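Long-range contact in D-galactonate dehydratase family member RspA (Pantoea ananatis, PDB 3T6C), which dehydrates D-gluconate to 2-dehydro-3-deoxy-D-gluconate, though only with low activity, using one magnesium ion per subunit: residues 239-253 / 265-279. Residues are numbered along the deposited sequence; the frame is centred on the assembly and turned at random.
With MG (magnesium ion), chain C; GCO (D-gluconic acid), chain D; EDO (1,2-ethanediol), chain H.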
loop_
_atom_site.group_PDB
_atom_site.type_symbol
_atom_site.label_atom_id
_atom_site.label_comp_id
_atom_site.label_asym_id
_atom_site.label_seq_id
_atom_site.Cartn_x
_atom_site.Cartn_y
_atom_site.Cartn_z
ATOM N N PHE A 239 23.916 -31.630 9.431
ATOM C CA PHE A 239 23.311 -30.302 9.611
ATOM C C PHE A 239 23.977 -29.400 10.627
ATOM O O PHE A 239 23.528 -28.276 10.833
ATOM C CB PHE A 239 21.794 -30.445 9.927
ATOM C CG PHE A 239 20.959 -30.741 8.714
ATOM C CD1 PHE A 239 20.345 -29.695 8.008
ATOM C CD2 PHE A 239 20.805 -32.030 8.238
ATOM C CE1 PHE A 239 19.593 -29.945 6.879
ATOM C CE2 PHE A 239 20.039 -32.285 7.090
ATOM C CZ PHE A 239 19.437 -31.196 6.398
ATOM N N SER A 240 25.048 -29.827 11.279
ATOM C CA SER A 240 25.671 -28.909 12.221
ATOM C C SER A 240 26.431 -27.816 11.510
ATOM O O SER A 240 26.379 -26.655 11.916
ATOM C CB SER A 240 26.617 -29.621 13.172
ATOM O OG SER A 240 25.910 -30.617 13.893
ATOM N N VAL A 241 27.158 -28.184 10.460
ATOM C CA VAL A 241 27.980 -27.207 9.766
ATOM C C VAL A 241 27.090 -26.206 9.035
ATOM O O VAL A 241 26.034 -26.566 8.521
ATOM C CB VAL A 241 28.941 -27.931 8.753
ATOM C CG1 VAL A 241 28.159 -28.641 7.679
ATOM C CG2 VAL A 241 29.963 -26.969 8.168
ATOM N N GLU A 242 27.520 -24.943 8.952
ATOM C CA GLU A 242 26.747 -23.965 8.165
ATOM C C GLU A 242 27.245 -23.907 6.733
ATOM O O GLU A 242 28.463 -23.835 6.517
ATOM C CB GLU A 242 26.909 -22.565 8.798
ATOM C CG GLU A 242 26.384 -22.533 10.257
ATOM C CD GLU A 242 24.889 -22.761 10.348
ATOM O OE1 GLU A 242 24.168 -22.294 9.433
ATOM O OE2 GLU A 242 24.397 -23.405 11.313
ATOM N N LEU A 243 26.320 -23.945 5.774
ATOM C CA LEU A 243 26.693 -24.037 4.364
ATOM C C LEU A 243 26.082 -22.836 3.633
ATOM O O LEU A 243 24.966 -22.403 3.925
ATOM C CB LEU A 243 26.127 -25.326 3.756
ATOM C CG LEU A 243 26.702 -26.665 4.339
ATOM C CD1 LEU A 243 26.048 -27.852 3.585
ATOM C CD2 LEU A 243 28.207 -26.763 4.302
ATOM N N LEU A 244 26.832 -22.273 2.703
ATOM C CA LEU A 244 26.458 -21.032 1.989
ATOM C C LEU A 244 26.552 -21.291 0.494
ATOM O O LEU A 244 27.274 -22.187 0.060
ATOM C CB LEU A 244 27.448 -19.895 2.339
ATOM C CG LEU A 244 27.447 -19.357 3.770
ATOM C CD1 LEU A 244 28.011 -20.351 4.835
ATOM C CD2 LEU A 244 28.191 -18.070 3.802
ATOM N N HIS A 245 25.791 -20.533 -0.309
ATOM C CA HIS A 245 25.912 -20.655 -1.765
ATOM C C HIS A 245 25.766 -19.270 -2.386
ATOM O O HIS A 245 24.941 -18.472 -1.920
ATOM C CB HIS A 245 24.860 -21.625 -2.377
ATOM C CG HIS A 245 25.032 -21.797 -3.859
ATOM N ND1 HIS A 245 26.119 -22.459 -4.414
ATOM C CD2 HIS A 245 24.316 -21.298 -4.896
ATOM C CE1 HIS A 245 26.024 -22.391 -5.741
ATOM N NE2 HIS A 245 24.951 -21.689 -6.055
ATOM N N ASP A 246 26.555 -19.001 -3.428
ATOM C CA ASP A 246 26.506 -17.706 -4.120
ATOM C C ASP A 246 25.952 -17.898 -5.534
ATOM O O ASP A 246 26.628 -18.522 -6.410
ATOM C CB ASP A 246 27.951 -17.151 -4.174
ATOM C CG ASP A 246 28.038 -15.696 -4.655
ATOM O OD1 ASP A 246 27.053 -15.130 -5.186
ATOM O OD2 ASP A 246 29.136 -15.095 -4.478
ATOM N N ALA A 247 24.736 -17.393 -5.778
ATOM C CA ALA A 247 24.139 -17.503 -7.126
ATOM C C ALA A 247 24.768 -16.497 -8.082
ATOM O O ALA A 247 24.665 -16.674 -9.280
ATOM C CB ALA A 247 22.666 -17.262 -7.027
ATOM N N HIS A 248 25.389 -15.440 -7.539
ATOM C CA HIS A 248 26.217 -14.501 -8.340
ATOM C C HIS A 248 25.501 -13.963 -9.568
ATOM O O HIS A 248 26.055 -13.916 -10.670
ATOM C CB HIS A 248 27.538 -15.166 -8.736
ATOM C CG HIS A 248 28.701 -14.215 -8.859
ATOM N ND1 HIS A 248 28.869 -13.373 -9.939
ATOM C CD2 HIS A 248 29.778 -14.022 -8.060
ATOM C CE1 HIS A 248 29.998 -12.690 -9.799
ATOM N NE2 HIS A 248 30.569 -13.063 -8.662
ATOM N N GLU A 249 24.227 -13.599 -9.353
ATOM C CA GLU A 249 23.328 -12.983 -10.375
ATOM C C GLU A 249 23.238 -13.782 -11.701
ATOM O O GLU A 249 22.902 -13.192 -12.725
ATOM C CB GLU A 249 23.680 -11.485 -10.658
ATOM C CG GLU A 249 25.120 -11.212 -11.233
ATOM C CD GLU A 249 25.446 -9.720 -11.521
ATOM O OE1 GLU A 249 24.592 -8.848 -11.244
ATOM O OE2 GLU A 249 26.556 -9.459 -12.078
ATOM N N ARG A 250 23.456 -15.105 -11.651
ATOM C CA ARG A 250 23.609 -15.883 -12.887
ATOM C C ARG A 250 22.322 -16.464 -13.433
ATOM O O ARG A 250 22.360 -17.203 -14.416
ATOM C CB ARG A 250 24.619 -17.019 -12.668
ATOM C CG ARG A 250 26.039 -16.541 -12.545
ATOM C CD ARG A 250 26.551 -16.064 -13.881
ATOM N NE ARG A 250 27.972 -15.647 -13.865
ATOM C CZ ARG A 250 28.924 -16.133 -14.654
ATOM N NH1 ARG A 250 28.689 -17.117 -15.533
ATOM N NH2 ARG A 250 30.148 -15.599 -14.574
ATOM N N ILE A 251 21.170 -16.169 -12.828
ATOM C CA ILE A 251 19.907 -16.766 -13.279
ATOM C C ILE A 251 18.804 -15.695 -13.287
ATOM O O ILE A 251 18.989 -14.601 -12.715
ATOM C CB ILE A 251 19.461 -17.959 -12.381
ATOM C CG1 ILE A 251 19.326 -17.505 -10.930
ATOM C CG2 ILE A 251 20.529 -19.101 -12.437
ATOM C CD1 ILE A 251 19.129 -18.699 -9.947
ATOM N N THR A 252 17.690 -15.981 -13.929
ATOM C CA THR A 252 16.603 -14.992 -13.925
ATOM C C THR A 252 15.949 -14.885 -12.548
ATOM O O THR A 252 16.023 -15.839 -11.754
ATOM C CB THR A 252 15.469 -15.375 -14.902
ATOM O OG1 THR A 252 14.871 -16.603 -14.498
ATOM C CG2 THR A 252 15.988 -15.447 -16.371
ATOM N N PRO A 253 15.284 -13.758 -12.242
ATOM C CA PRO A 253 14.745 -13.638 -10.878
ATOM C C PRO A 253 13.757 -14.744 -10.484
ATOM O O PRO A 253 13.834 -15.275 -9.362
ATOM C CB PRO A 253 14.091 -12.235 -10.881
ATOM C CG PRO A 253 14.954 -11.416 -11.905
ATOM C CD PRO A 253 15.261 -12.478 -12.999
ATOM N N PRO A 265 14.899 -27.035 2.447
ATOM C CA PRO A 265 15.129 -28.224 3.299
ATOM C C PRO A 265 16.597 -28.363 3.739
ATOM O O PRO A 265 16.851 -29.180 4.629
ATOM C CB PRO A 265 14.833 -29.401 2.363
ATOM C CG PRO A 265 14.005 -28.823 1.231
ATOM C CD PRO A 265 14.364 -27.371 1.119
ATOM N N TYR A 266 17.527 -27.687 3.081
ATOM C CA TYR A 266 18.953 -27.853 3.387
ATOM C C TYR A 266 19.464 -26.758 4.321
ATOM O O TYR A 266 20.588 -26.835 4.783
ATOM C CB TYR A 266 19.776 -27.915 2.072
ATOM C CG TYR A 266 19.103 -28.896 1.137
ATOM C CD1 TYR A 266 18.945 -30.248 1.510
ATOM C CD2 TYR A 266 18.555 -28.465 -0.047
ATOM C CE1 TYR A 266 18.273 -31.148 0.651
ATOM C CE2 TYR A 266 17.899 -29.365 -0.895
ATOM C CZ TYR A 266 17.747 -30.681 -0.520
ATOM O OH TYR A 266 17.092 -31.524 -1.387
ATOM N N GLN A 267 18.604 -25.800 4.666
ATOM C CA GLN A 267 18.876 -24.798 5.713
ATOM C C GLN A 267 20.241 -24.132 5.523
ATOM O O GLN A 267 21.136 -24.190 6.374
ATOM C CB GLN A 267 18.714 -25.394 7.109
ATOM C CG GLN A 267 17.248 -25.713 7.402
ATOM C CD GLN A 267 17.116 -26.466 8.693
ATOM O OE1 GLN A 267 17.037 -25.860 9.763
ATOM N NE2 GLN A 267 17.151 -27.788 8.611
ATOM N N LEU A 268 20.378 -23.422 4.405
ATOM C CA LEU A 268 21.614 -22.700 4.152
ATOM C C LEU A 268 21.734 -21.515 5.100
ATOM O O LEU A 268 20.724 -20.879 5.466
ATOM C CB LEU A 268 21.655 -22.176 2.709
ATOM C CG LEU A 268 22.234 -23.212 1.716
ATOM C CD1 LEU A 268 21.416 -24.495 1.640
ATOM C CD2 LEU A 268 22.300 -22.565 0.360
ATOM N N PHE A 269 22.976 -21.177 5.452
ATOM C CA PHE A 269 23.222 -19.998 6.261
ATOM C C PHE A 269 22.803 -18.756 5.453
ATOM O O PHE A 269 22.156 -17.840 5.997
ATOM C CB PHE A 269 24.711 -19.950 6.689
ATOM C CG PHE A 269 25.050 -18.780 7.551
ATOM C CD1 PHE A 269 24.826 -18.838 8.912
ATOM C CD2 PHE A 269 25.687 -17.662 7.010
ATOM C CE1 PHE A 269 25.151 -17.765 9.757
ATOM C CE2 PHE A 269 25.999 -16.564 7.867
ATOM C CZ PHE A 269 25.719 -16.635 9.219
ATOM N N PHE A 270 23.198 -18.709 4.186
ATOM C CA PHE A 270 22.558 -17.776 3.262
ATOM C C PHE A 270 22.726 -18.205 1.818
ATOM O O PHE A 270 23.645 -18.961 1.515
ATOM C CB PHE A 270 22.933 -16.296 3.517
ATOM C CG PHE A 270 24.408 -15.877 3.278
ATOM C CD1 PHE A 270 25.076 -16.040 2.071
ATOM C CD2 PHE A 270 25.091 -15.193 4.297
ATOM C CE1 PHE A 270 26.398 -15.543 1.847
ATOM C CE2 PHE A 270 26.411 -14.708 4.092
ATOM C CZ PHE A 270 27.066 -14.882 2.879
ATOM N N LEU A 271 21.822 -17.729 0.970
ATOM C CA LEU A 271 21.934 -17.760 -0.512
ATOM C C LEU A 271 22.276 -16.338 -0.931
ATOM O O LEU A 271 21.516 -15.385 -0.599
ATOM C CB LEU A 271 20.608 -18.198 -1.131
ATOM C CG LEU A 271 20.554 -18.126 -2.655
ATOM C CD1 LEU A 271 21.608 -19.118 -3.267
ATOM C CD2 LEU A 271 19.134 -18.445 -3.110
ATOM N N GLU A 272 23.394 -16.193 -1.636
ATOM C CA GLU A 272 23.937 -14.856 -1.914
ATOM C C GLU A 272 23.643 -14.428 -3.373
ATOM O O GLU A 272 23.656 -15.250 -4.331
ATOM C CB GLU A 272 25.446 -14.870 -1.649
ATOM C CG GLU A 272 26.219 -13.598 -1.988
ATOM C CD GLU A 272 27.698 -13.863 -1.888
ATOM O OE1 GLU A 272 28.087 -14.879 -1.229
ATOM O OE2 GLU A 272 28.477 -13.014 -2.390
ATOM N N ASP A 273 23.346 -13.155 -3.541
ATOM C CA ASP A 273 23.141 -12.485 -4.836
ATOM C C ASP A 273 22.199 -13.250 -5.762
ATOM O O ASP A 273 22.520 -13.544 -6.920
ATOM C CB ASP A 273 24.478 -12.183 -5.528
ATOM C CG ASP A 273 25.289 -11.064 -4.802
ATOM O OD1 ASP A 273 24.856 -10.584 -3.734
ATOM O OD2 ASP A 273 26.387 -10.661 -5.303
ATOM N N PRO A 274 21.003 -13.551 -5.257
ATOM C CA PRO A 274 20.042 -14.214 -6.154
ATOM C C PRO A 274 19.620 -13.282 -7.316
ATOM O O PRO A 274 19.138 -13.810 -8.349
ATOM C CB PRO A 274 18.835 -14.444 -5.217
ATOM C CG PRO A 274 18.940 -13.284 -4.175
ATOM C CD PRO A 274 20.456 -13.356 -3.898
ATOM N N VAL A 275 19.786 -11.956 -7.169
ATOM C CA VAL A 275 19.469 -11.016 -8.251
ATOM C C VAL A 275 20.634 -10.021 -8.419
ATOM O O VAL A 275 21.413 -9.763 -7.488
ATOM C CB VAL A 275 18.145 -10.224 -8.071
ATOM C CG1 VAL A 275 16.949 -11.198 -7.942
ATOM C CG2 VAL A 275 18.218 -9.310 -6.854
ATOM N N ALA A 276 20.707 -9.456 -9.617
ATOM C CA ALA A 276 21.590 -8.336 -9.925
ATOM C C ALA A 276 21.073 -7.086 -9.193
ATOM O O ALA A 276 19.883 -6.992 -8.893
ATOM C CB ALA A 276 21.470 -8.096 -11.427
ATOM N N PRO A 277 21.949 -6.081 -8.955
ATOM C CA PRO A 277 21.430 -4.823 -8.370
ATOM C C PRO A 277 20.325 -4.216 -9.206
ATOM O O PRO A 277 19.367 -3.669 -8.638
ATOM C CB PRO A 277 22.668 -3.896 -8.413
ATOM C CG PRO A 277 23.806 -4.837 -8.282
ATOM C CD PRO A 277 23.391 -5.963 -9.251
ATOM N N GLU A 278 20.396 -4.365 -10.533
ATOM C CA GLU A 278 19.388 -3.762 -11.385
ATOM C C GLU A 278 18.021 -4.448 -11.247
ATOM O O GLU A 278 17.027 -3.906 -11.750
ATOM C CB GLU A 278 19.873 -3.808 -12.828
ATOM C CG GLU A 278 21.151 -2.960 -13.058
ATOM C CD GLU A 278 22.490 -3.714 -12.894
ATOM O OE1 GLU A 278 22.520 -4.838 -12.339
ATOM O OE2 GLU A 278 23.501 -3.155 -13.366
ATOM N N ASN A 279 17.986 -5.650 -10.661
ATOM C CA ASN A 279 16.755 -6.436 -10.405
ATOM C C ASN A 279 16.253 -6.446 -8.966
ATOM O O ASN A 279 15.538 -7.395 -8.570
ATOM C CB ASN A 279 16.807 -7.833 -10.999
ATOM C CG ASN A 279 16.663 -7.836 -12.530
ATOM O OD1 ASN A 279 15.893 -7.043 -13.088
ATOM N ND2 ASN A 279 17.378 -8.758 -13.203
HETATM MG MG MG C . 29.602 -13.140 -4.100
HETATM C C1 GCO D . 32.471 -13.243 -3.563
HETATM C C2 GCO D . 32.396 -12.538 -4.865
HETATM C C3 GCO D . 33.691 -12.519 -5.655
HETATM C C4 GCO D . 33.596 -11.552 -6.817
HETATM C C5 GCO D . 34.925 -10.869 -7.026
HETATM C C6 GCO D . 34.917 -9.860 -8.161
HETATM O O1A GCO D . 33.561 -13.375 -2.931
HETATM O O1B GCO D . 31.378 -13.588 -3.007
HETATM O O2 GCO D . 31.224 -12.929 -5.530
HETATM O O3 GCO D . 33.908 -13.817 -6.068
HETATM O O4 GCO D . 33.231 -12.293 -7.967
HETATM O O5 GCO D . 35.275 -10.230 -5.855
HETATM O O6 GCO D . 36.142 -9.181 -8.350
HETATM C C1 EDO H . 16.502 -11.406 -17.670
HETATM O O1 EDO H . 16.419 -10.513 -18.844
HETATM C C2 EDO H . 16.535 -10.707 -16.291
HETATM O O2 EDO H . 17.424 -9.539 -16.118
HETATM O O HOH W 1 23.667 -23.797 7.180
HETATM O O HOH W 2 28.111 -12.734 -5.517
HETATM O O HOH W 3 18.030 -12.979 -10.777
#
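Leu244 lays its CD2 methyl over one face of the Phe270 ring, 3.7 Å from the ring centroid and displaced toward the rim at CZ, in a CH-pi contact. Its side chain lies alongside that of Phe269, with the other methyl, CD1, against Phe269 CB. On the reverse face of the sheet His245 and Leu271 extend side by side, each with CG anti to its backbone N (chi1 -177° and 174°), which brings the Leu271 CD1 methyl to the imidazole edge at His245 CD2, 3.8 Å away; both ring nitrogens of His245 are held, by Tyr222 and the carbonyl of Cys176. Leu244 and His245 belong to strand 242-246, Phe270 and Leu271 to its parallel neighbour 270-272; helix 253-262 joins the two as one beta-alpha-beta unit of the barrel domain of the enolase superfamily. Backbone bonds alternate along the pair, Phe270 O accepting from His245 N and His245 O from Glu272 N, the latter at 2.8 Å. As in other members of this superfamily, the C-terminal strand ends carry the metal ligands. Asp246 and Glu272 bring their carboxylates together nearly parallel, planes 23° apart and stacked; Asp246 OD2 and Glu272 OE2, only 3.0 Å from each other, both bind magnesium, whose positive charge probably offsets their repulsion. Glu298 is the third protein ligand, while Arg319 also hydrogen-bonds Glu272 OE2. Water 2, itself on the metal, donates to Asp246 OD1 and Asp273 OD2. Beyond strand 242-246, a type I' turn from Ala247 to Arg250 carries His248, probably a proton donor/acceptor, as in its relatives, whose NE2 hydrogen-bonds gluconate O4 at 2.9 Å.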